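Local coordinates for protein Non-sulfated chondroitin lyase E66 (Autographa californica nucleopolyhedrovirus, PDB 3VSN) that cleaves non-sulfated chondroitin as a polysaccharide lyase of the viral envelope and is essential for oral infection of the insect host, at residues L317-A322 and L328-K333; V286-G291 and T334-V339; I419-T424 and D651-F656. All blocks are in the same frame, centred on the assembly; numbering follows the deposited sequence.

Contact 1: L317-A322 and L328-K333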
loop_
_atom_site.group_PDB
_atom_site.type_symbol
_atom_site.label_atom_id
_atom_site.label_comp_id
_atom_site.label_asym_id
_atom_site.label_seq_id
_atom_site.Cartn_x
_atom_site.Cartn_y
_atom_site.Cartn_z
ATOM N N LEU A 317 -13.326 -2.755 9.949
ATOM C CA LEU A 317 -13.716 -1.358 9.828
ATOM C C LEU A 317 -13.063 -0.648 11.002
ATOM O O LEU A 317 -13.436 -0.876 12.153
ATOM C CB LEU A 317 -15.243 -1.210 9.885
ATOM C CG LEU A 317 -16.089 -2.023 8.893
ATOM C CD1 LEU A 317 -17.528 -2.146 9.381
ATOM C CD2 LEU A 317 -16.038 -1.430 7.490
ATOM N N ALA A 318 -12.068 0.189 10.719
ATOM C CA ALA A 318 -11.226 0.739 11.775
ATOM C C ALA A 318 -10.396 1.925 11.325
ATOM O O ALA A 318 -10.204 2.155 10.128
ATOM C CB ALA A 318 -10.305 -0.345 12.329
ATOM N N VAL A 319 -9.893 2.664 12.311
ATOM C CA VAL A 319 -8.880 3.684 12.086
ATOM C C VAL A 319 -7.552 3.125 12.605
ATOM O O VAL A 319 -7.470 2.671 13.745
ATOM C CB VAL A 319 -9.242 5.004 12.796
ATOM C CG1 VAL A 319 -8.216 6.088 12.492
ATOM C CG2 VAL A 319 -10.640 5.462 12.387
ATOM N N HIS A 320 -6.531 3.143 11.753
ATOM C CA HIS A 320 -5.214 2.592 12.076
ATOM C C HIS A 320 -4.178 3.674 12.056
ATOM O O HIS A 320 -4.266 4.608 11.251
ATOM C CB HIS A 320 -4.805 1.540 11.045
ATOM C CG HIS A 320 -5.800 0.420 10.871
ATOM N ND1 HIS A 320 -5.982 -0.541 11.800
ATOM C CD2 HIS A 320 -6.646 0.108 9.810
ATOM C CE1 HIS A 320 -6.913 -1.410 11.366
ATOM N NE2 HIS A 320 -7.317 -1.013 10.147
ATOM N N SER A 321 -3.165 3.553 12.909
ATOM C CA SER A 321 -2.048 4.493 12.868
ATOM C C SER A 321 -0.690 3.831 13.059
ATOM O O SER A 321 -0.541 2.904 13.850
ATOM C CB SER A 321 -2.231 5.610 13.900
ATOM O OG SER A 321 -2.132 5.111 15.223
ATOM N N ALA A 322 0.296 4.326 12.322
ATOM C CA ALA A 322 1.679 3.930 12.517
ATOM C C ALA A 322 2.412 5.185 12.971
ATOM O O ALA A 322 2.738 6.052 12.156
ATOM C CB ALA A 322 2.257 3.386 11.221
ATOM N N LEU A 328 -1.563 7.252 8.667
ATOM C CA LEU A 328 -2.903 7.199 9.238
ATOM C C LEU A 328 -3.856 6.683 8.170
ATOM O O LEU A 328 -3.906 7.226 7.067
ATOM C CB LEU A 328 -3.351 8.586 9.719
ATOM C CG LEU A 328 -4.819 8.759 10.142
ATOM C CD1 LEU A 328 -5.129 7.977 11.415
ATOM C CD2 LEU A 328 -5.159 10.232 10.334
ATOM N N THR A 329 -4.617 5.646 8.503
ATOM C CA THR A 329 -5.480 4.988 7.533
ATOM C C THR A 329 -6.837 4.680 8.149
ATOM O O THR A 329 -6.921 4.198 9.277
ATOM C CB THR A 329 -4.815 3.699 7.010
ATOM O OG1 THR A 329 -3.611 4.044 6.310
ATOM C CG2 THR A 329 -5.741 2.934 6.061
ATOM N N LYS A 330 -7.898 4.970 7.405
ATOM C CA LYS A 330 -9.242 4.667 7.863
ATOM C C LYS A 330 -9.980 3.865 6.812
ATOM O O LYS A 330 -9.991 4.228 5.632
ATOM C CB LYS A 330 -10.013 5.951 8.193
ATOM C CG LYS A 330 -11.469 5.724 8.581
ATOM C CD LYS A 330 -12.131 7.030 8.985
ATOM C CE LYS A 330 -13.647 6.918 8.994
ATOM N NZ LYS A 330 -14.185 6.101 10.119
ATOM N N LEU A 331 -10.581 2.765 7.250
ATOM C CA LEU A 331 -11.491 2.007 6.416
ATOM C C LEU A 331 -12.851 2.005 7.096
ATOM O O LEU A 331 -12.996 1.487 8.203
ATOM C CB LEU A 331 -10.990 0.571 6.198
ATOM C CG LEU A 331 -11.848 -0.265 5.237
ATOM C CD1 LEU A 331 -11.632 0.168 3.791
ATOM C CD2 LEU A 331 -11.571 -1.753 5.407
ATOM N N SER A 332 -13.834 2.608 6.436
ATOM C CA SER A 332 -15.192 2.622 6.944
ATOM C C SER A 332 -16.097 1.815 6.017
ATOM O O SER A 332 -15.626 1.203 5.050
ATOM C CB SER A 332 -15.698 4.063 7.087
ATOM O OG SER A 332 -16.061 4.608 5.828
ATOM N N LYS A 333 -17.392 1.811 6.319
ATOM C CA LYS A 333 -18.378 1.167 5.455
ATOM C C LYS A 333 -18.476 1.863 4.090
ATOM O O LYS A 333 -18.894 1.250 3.111
ATOM C CB LYS A 333 -19.751 1.133 6.137
ATOM C CG LYS A 333 -19.803 0.250 7.381
ATOM C CD LYS A 333 -21.167 0.289 8.055
ATOM C CE LYS A 333 -21.132 -0.487 9.367
ATOM N NZ LYS A 333 -22.405 -0.365 10.129
#
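His320 and Thr329 face each other as an antiparallel hydrogen-bonded pair, and their two backbone bonds form one of the two hydrogen-bonded rungs of this beta hairpin. The bond from His320 N to Thr329 O is short, 2.7 Å, and almost straight at 178°, with the N-H pointing nearly down the axis of the carbonyl; the return bond runs from Thr329 N to His320 O. Ala318 and Leu331 repeat the pattern, with Leu331 N 3.0 Å from Ala318 O, while the Ala318 N-H reaches Leu331 O at a more bent 136°. Between these rungs the CA hydrogens of Val319 and Lys330 lean on the carbonyls of Thr329 and Ala318.

Val319, Lys330, Ser321 and Leu328 share one face. The branched Val319 suits a strand and uses both methyls: CG1 meets Leu328 CD1 at 3.8 Å, and CG2 lies 3.9 Å from Lys330 CG. The lysine earns its buried place by a long aliphatic stem, with CG anti to the backbone N (chi1 176°), that carries NZ past the valine to Asp450 and the carbonyl of Thr424. At the open end the Leu317 side chain crosses that of Lys333 at roughly a right angle, its CD1 3.9 Å from Lys333 CG.

Thr329 OG1 is tied to Asn285 O and Ser338 OG. On the His320 side the imidazole touches Arg281 and Glu284 of helix 276-284, whereas the Val319 face packs on strand 414-421. Strand 318-322 is the outermost strand of a four-stranded antiparallel sheet, with 327-331 joining it to 335-340.

Contact 2: V286-G291 and T334-V339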
loop_
_atom_site.group_PDB
_atom_site.type_symbol
_atom_site.label_atom_id
_atom_site.label_comp_id
_atom_site.label_asym_id
_atom_site.label_seq_id
_atom_site.Cartn_x
_atom_site.Cartn_y
_atom_site.Cartn_z
ATOM N N VAL A 286 -2.376 -0.176 5.544
ATOM C CA VAL A 286 -2.311 0.490 4.227
ATOM C C VAL A 286 -3.348 0.030 3.191
ATOM O O VAL A 286 -3.666 0.774 2.265
ATOM C CB VAL A 286 -0.892 0.420 3.590
ATOM C CG1 VAL A 286 0.170 0.989 4.525
ATOM C CG2 VAL A 286 -0.539 -1.003 3.160
ATOM N N GLY A 287 -3.874 -1.183 3.345
ATOM C CA GLY A 287 -4.720 -1.776 2.311
ATOM C C GLY A 287 -6.213 -1.595 2.499
ATOM O O GLY A 287 -6.658 -0.949 3.448
ATOM N N SER A 288 -6.981 -2.177 1.580
ATOM C CA SER A 288 -8.442 -2.188 1.644
ATOM C C SER A 288 -8.957 -3.381 0.841
ATOM O O SER A 288 -8.261 -3.859 -0.057
ATOM C CB SER A 288 -9.029 -0.883 1.094
ATOM O OG SER A 288 -8.789 -0.754 -0.295
ATOM N N PRO A 289 -10.172 -3.871 1.157
ATOM C CA PRO A 289 -10.706 -5.038 0.448
ATOM C C PRO A 289 -10.778 -4.846 -1.070
ATOM O O PRO A 289 -10.585 -5.806 -1.817
ATOM C CB PRO A 289 -12.110 -5.191 1.039
ATOM C CG PRO A 289 -11.994 -4.615 2.410
ATOM C CD PRO A 289 -11.071 -3.440 2.244
ATOM N N GLU A 290 -11.033 -3.617 -1.515
ATOM C CA GLU A 290 -11.136 -3.318 -2.948
ATOM C C GLU A 290 -9.779 -3.258 -3.657
ATOM O O GLU A 290 -9.720 -3.194 -4.887
ATOM C CB GLU A 290 -11.921 -2.015 -3.180
ATOM C CG GLU A 290 -13.402 -2.086 -2.806
ATOM C CD GLU A 290 -13.642 -2.139 -1.303
ATOM O OE1 GLU A 290 -12.881 -1.498 -0.546
ATOM O OE2 GLU A 290 -14.587 -2.829 -0.869
ATOM N N GLY A 291 -8.692 -3.272 -2.889
ATOM C CA GLY A 291 -7.347 -3.219 -3.463
ATOM C C GLY A 291 -6.764 -1.817 -3.558
ATOM O O GLY A 291 -5.650 -1.631 -4.057
ATOM N N THR A 334 -18.074 3.133 4.029
ATOM C CA THR A 334 -18.267 3.943 2.822
ATOM C C THR A 334 -16.991 4.373 2.099
ATOM O O THR A 334 -17.024 4.625 0.890
ATOM C CB THR A 334 -19.123 5.199 3.106
ATOM O OG1 THR A 334 -18.504 5.987 4.132
ATOM C CG2 THR A 334 -20.542 4.811 3.526
ATOM N N TYR A 335 -15.874 4.468 2.817
ATOM C CA TYR A 335 -14.633 4.925 2.183
ATOM C C TYR A 335 -13.335 4.333 2.724
ATOM O O TYR A 335 -13.294 3.760 3.813
ATOM C CB TYR A 335 -14.559 6.465 2.139
ATOM C CG TYR A 335 -14.157 7.182 3.422
ATOM C CD1 TYR A 335 -15.122 7.706 4.286
ATOM C CD2 TYR A 335 -12.811 7.383 3.743
ATOM C CE1 TYR A 335 -14.759 8.389 5.442
ATOM C CE2 TYR A 335 -12.439 8.058 4.898
ATOM C CZ TYR A 335 -13.414 8.563 5.742
ATOM O OH TYR A 335 -13.042 9.245 6.881
ATOM N N TYR A 336 -12.290 4.457 1.912
ATOM C CA TYR A 336 -10.917 4.226 2.332
ATOM C C TYR A 336 -10.214 5.572 2.242
ATOM O O TYR A 336 -10.288 6.245 1.215
ATOM C CB TYR A 336 -10.229 3.203 1.413
ATOM C CG TYR A 336 -8.716 3.165 1.550
ATOM C CD1 TYR A 336 -8.101 2.356 2.503
ATOM C CD2 TYR A 336 -7.901 3.949 0.730
ATOM C CE1 TYR A 336 -6.717 2.325 2.633
ATOM C CE2 TYR A 336 -6.521 3.931 0.857
ATOM C CZ TYR A 336 -5.933 3.115 1.808
ATOM O OH TYR A 336 -4.560 3.096 1.936
ATOM N N GLY A 337 -9.555 5.976 3.322
ATOM C CA GLY A 337 -8.761 7.203 3.323
ATOM C C GLY A 337 -7.425 6.951 3.988
ATOM O O GLY A 337 -7.341 6.154 4.921
ATOM N N SER A 338 -6.378 7.623 3.519
ATOM C CA SER A 338 -5.054 7.463 4.125
ATOM C C SER A 338 -4.158 8.666 3.882
ATOM O O SER A 338 -4.242 9.310 2.834
ATOM C CB SER A 338 -4.376 6.195 3.592
ATOM O OG SER A 338 -3.188 5.904 4.312
ATOM N N VAL A 339 -3.310 8.972 4.863
ATOM C CA VAL A 339 -2.269 9.983 4.700
ATOM C C VAL A 339 -0.920 9.383 5.081
ATOM O O VAL A 339 -0.771 8.803 6.164
ATOM C CB VAL A 339 -2.513 11.249 5.559
ATOM C CG1 VAL A 339 -1.350 12.228 5.420
ATOM C CG2 VAL A 339 -3.816 11.935 5.174
#
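Tyr336 reaches from its strand toward the loop 286-291 and ends with its hydroxyl against the carbonyl of Val286. With CG anti to the backbone N (chi1 165°), the phenol extends well beyond the strand, and Tyr336 OH donates a hydrogen bond to Val286 O, at a short 2.5 Å. The hydroxyl meets that oxygen obliquely: the C=O...OH angle is 139°, and the donor stands 33° out of the carbonyl plane.

One side of the phenol, along CD1 and CE1, runs beside the loop backbone. Ser288 CB approaches the inner part of the ring, 3.7 Å from Tyr336 CD1; further out, Gly287 O lies 3.4 Å from Tyr336 CE1. Both come at a slant to the ring. Three successive loop residues thus follow the ring from its root to its hydroxyl, which is consistent with the phenol being held in one position along the loop. Tyrosine suits the place because it joins a flat apolar body, long enough to bridge strand and loop, to a polar end that satisfies a buried carbonyl. The hydroxyl also pairs with Val294 N, so that one oxygen links two parts of the loop.

Serine is small enough to let the ring lie close by. Its OG bonds to Val292 O, leaving CB to touch the tyrosine. Ser288 also starts a type I turn, closed by Gly291 N bonding to Ser288 O at 2.9 Å.

The tyrosine thereby joins the long connection between helix 276-284 and strand 318-322 to the small antiparallel sheet, as plain packing away from the catalytic residues. Strand 335-340 lies between 327-331 and 367-370, and from these neighbours Thr329 and Trp369 flank Tyr336.

Contact 3: I419-T424 and D651-F656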
loop_
_atom_site.group_PDB
_atom_site.type_symbol
_atom_site.label_atom_id
_atom_site.label_comp_id
_atom_site.label_asym_id
_atom_site.label_seq_id
_atom_site.Cartn_x
_atom_site.Cartn_y
_atom_site.Cartn_z
ATOM N N ILE A 419 0.061 11.889 15.137
ATOM C CA ILE A 419 -1.193 11.220 14.799
ATOM C C ILE A 419 -1.977 10.934 16.080
ATOM O O ILE A 419 -1.407 10.482 17.071
ATOM C CB ILE A 419 -0.956 9.903 14.019
ATOM C CG1 ILE A 419 -0.158 10.162 12.734
ATOM C CG2 ILE A 419 -2.284 9.231 13.677
ATOM C CD1 ILE A 419 0.424 8.913 12.088
ATOM N N ALA A 420 -3.276 11.221 16.062
ATOM C CA ALA A 420 -4.159 10.859 17.166
ATOM C C ALA A 420 -5.423 10.253 16.592
ATOM O O ALA A 420 -5.976 10.772 15.624
ATOM C CB ALA A 420 -4.492 12.077 18.020
ATOM N N LYS A 421 -5.879 9.149 17.176
ATOM C CA LYS A 421 -7.086 8.494 16.681
ATOM C C LYS A 421 -7.993 7.994 17.798
ATOM O O LYS A 421 -7.539 7.695 18.909
ATOM C CB LYS A 421 -6.734 7.343 15.724
ATOM C CG LYS A 421 -6.057 6.156 16.402
ATOM C CD LYS A 421 -5.813 5.017 15.426
ATOM C CE LYS A 421 -5.395 3.744 16.149
ATOM N NZ LYS A 421 -4.048 3.872 16.774
ATOM N N THR A 422 -9.281 7.922 17.477
ATOM C CA THR A 422 -10.293 7.331 18.348
ATOM C C THR A 422 -11.036 6.243 17.562
ATOM O O THR A 422 -10.520 5.754 16.554
ATOM C CB THR A 422 -11.285 8.389 18.873
ATOM O OG1 THR A 422 -11.863 9.094 17.765
ATOM C CG2 THR A 422 -10.589 9.380 19.809
ATOM N N ASP A 423 -12.245 5.902 18.010
ATOM C CA ASP A 423 -13.040 4.816 17.423
ATOM C C ASP A 423 -13.268 4.967 15.921
ATOM O O ASP A 423 -13.006 4.045 15.148
ATOM C CB ASP A 423 -14.401 4.714 18.117
ATOM C CG ASP A 423 -14.350 3.900 19.387
ATOM O OD1 ASP A 423 -13.249 3.471 19.783
ATOM O OD2 ASP A 423 -15.423 3.690 19.993
ATOM N N THR A 424 -13.770 6.132 15.514
ATOM C CA THR A 424 -14.163 6.351 14.121
ATOM C C THR A 424 -13.397 7.485 13.444
ATOM O O THR A 424 -13.566 7.721 12.249
ATOM C CB THR A 424 -15.675 6.653 13.999
ATOM O OG1 THR A 424 -15.950 7.952 14.539
ATOM C CG2 THR A 424 -16.514 5.603 14.728
ATOM N N ASP A 651 3.757 2.504 19.938
ATOM C CA ASP A 651 2.758 3.568 19.794
ATOM C C ASP A 651 3.130 4.785 20.635
ATOM O O ASP A 651 3.715 4.640 21.704
ATOM C CB ASP A 651 1.384 3.056 20.230
ATOM C CG ASP A 651 0.891 1.889 19.388
ATOM O OD1 ASP A 651 0.769 2.040 18.156
ATOM O OD2 ASP A 651 0.602 0.821 19.965
ATOM N N LEU A 652 2.770 5.977 20.157
ATOM C CA LEU A 652 3.165 7.229 20.819
ATOM C C LEU A 652 1.996 8.117 21.247
ATOM O O LEU A 652 2.184 9.296 21.569
ATOM C CB LEU A 652 4.126 8.021 19.925
ATOM C CG LEU A 652 5.522 7.425 19.718
ATOM C CD1 LEU A 652 6.237 8.117 18.565
ATOM C CD2 LEU A 652 6.345 7.515 20.997
ATOM N N GLN A 653 0.795 7.547 21.273
ATOM C CA GLN A 653 -0.400 8.305 21.633
ATOM C C GLN A 653 -0.756 8.151 23.106
ATOM O O GLN A 653 -0.800 7.038 23.631
ATOM C CB GLN A 653 -1.586 7.899 20.756
ATOM C CG GLN A 653 -1.412 8.255 19.287
ATOM C CD GLN A 653 -2.545 7.749 18.414
ATOM O OE1 GLN A 653 -3.709 7.747 18.821
ATOM N NE2 GLN A 653 -2.207 7.325 17.198
ATOM N N PHE A 654 -1.005 9.280 23.763
ATOM C CA PHE A 654 -1.503 9.296 25.132
ATOM C C PHE A 654 -3.017 9.145 25.081
ATOM O O PHE A 654 -3.700 9.954 24.453
ATOM C CB PHE A 654 -1.146 10.619 25.824
ATOM C CG PHE A 654 0.327 10.915 25.855
ATOM C CD1 PHE A 654 0.951 11.530 24.772
ATOM C CD2 PHE A 654 1.087 10.585 26.970
ATOM C CE1 PHE A 654 2.311 11.795 24.797
ATOM C CE2 PHE A 654 2.446 10.854 27.004
ATOM C CZ PHE A 654 3.058 11.459 25.918
ATOM N N ILE A 655 -3.534 8.114 25.741
ATOM C CA ILE A 655 -4.969 7.846 25.737
ATOM C C ILE A 655 -5.557 8.069 27.129
ATOM O O ILE A 655 -5.033 7.560 28.128
ATOM C CB ILE A 655 -5.283 6.423 25.217
ATOM C CG1 ILE A 655 -4.707 6.237 23.802
ATOM C CG2 ILE A 655 -6.789 6.166 25.215
ATOM C CD1 ILE A 655 -4.612 4.792 23.346
ATOM N N PHE A 656 -6.630 8.857 27.177
ATOM C CA PHE A 656 -7.319 9.175 28.417
ATOM C C PHE A 656 -8.794 8.842 28.299
ATOM O O PHE A 656 -9.368 8.881 27.204
ATOM C CB PHE A 656 -7.162 10.660 28.766
ATOM C CG PHE A 656 -5.735 11.089 28.938
ATOM C CD1 PHE A 656 -5.097 10.948 30.166
ATOM C CD2 PHE A 656 -5.025 11.628 27.869
ATOM C CE1 PHE A 656 -3.777 11.336 30.326
ATOM C CE2 PHE A 656 -3.704 12.017 28.024
ATOM C CZ PHE A 656 -3.077 11.865 29.254
HETATM O O HOH W 1 -4.507 5.148 19.422
#
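Ala420 and Gln653 are the closest pair of CA atoms, but at 6.4 Å apart the two segments do not pair as strands, and the gap is spanned by the glutamine side chain. Gln653 is extended beyond CG, which brings its amide alongside the edge strand 414-421. There Gln653 OE1 accepts the N-H of Lys421 at 3.1 Å. The bond is only moderately straight, 151° at the hydrogen, and the donor sits above the amide plane, 45° out of it.

The rest of the glutamine lies close to the backbone of the strand. Its CG is 3.1 Å from Ile419 O, a tight approach. OE1 reaches Ala420 on the CA side, at 3.6 Å, while the methyl turns toward Ser602 and Val593. Ile419 CG2 adds an apolar neighbour, 4.0 Å from Gln653 NE2.

Lys421 crosses the glutamine at about a right angle. Its stem starts with CG between the backbone N and the carbonyl carbon (chi1 68°), passes OE1 and bends at the last torsion. A water links the two ends: it accepts from Lys421 NZ at 3.0 Å and donates to Gln653 OE1 at 2.8 Å. Lys421 NZ also bonds to Ser321 OG.

OE1 is therefore gripped by the Lys421 N-H, the water and Ser602 OG, while NE2 donates to Asp323 OD1. Glutamine fits because a neutral amide offers both an acceptor and a donor. The partners on both ends are consistent with one amide orientation, OE1 toward the Lys421 N-H and NE2 toward Asp323, and the contact ties two separate sheets together by polar bonds, with little apolar packing between the segments.

Along the chain, loop 286-291 comes first, followed by the hairpin of contact 1 and then strand 335-340, so contact 2 brackets contact 1; contact 3 follows, closed only near the C terminus. Contacts 1 and 2 have centres 8 Å apart and share the four-stranded antiparallel sheet, in which 327-331 and 335-340 are neighbours. Contact 3 lies about 12 Å from contact 1 and 20 Å from contact 2, centre to centre, and joins two seven-stranded sheets. Lys330 to Thr424 and Ser321 to Lys421 connect contacts 1 and 3. Contact 1 thus connects the other two, which do not touch each other, between helix 276-284 and the C-terminal beta region, away from the catalytic residues.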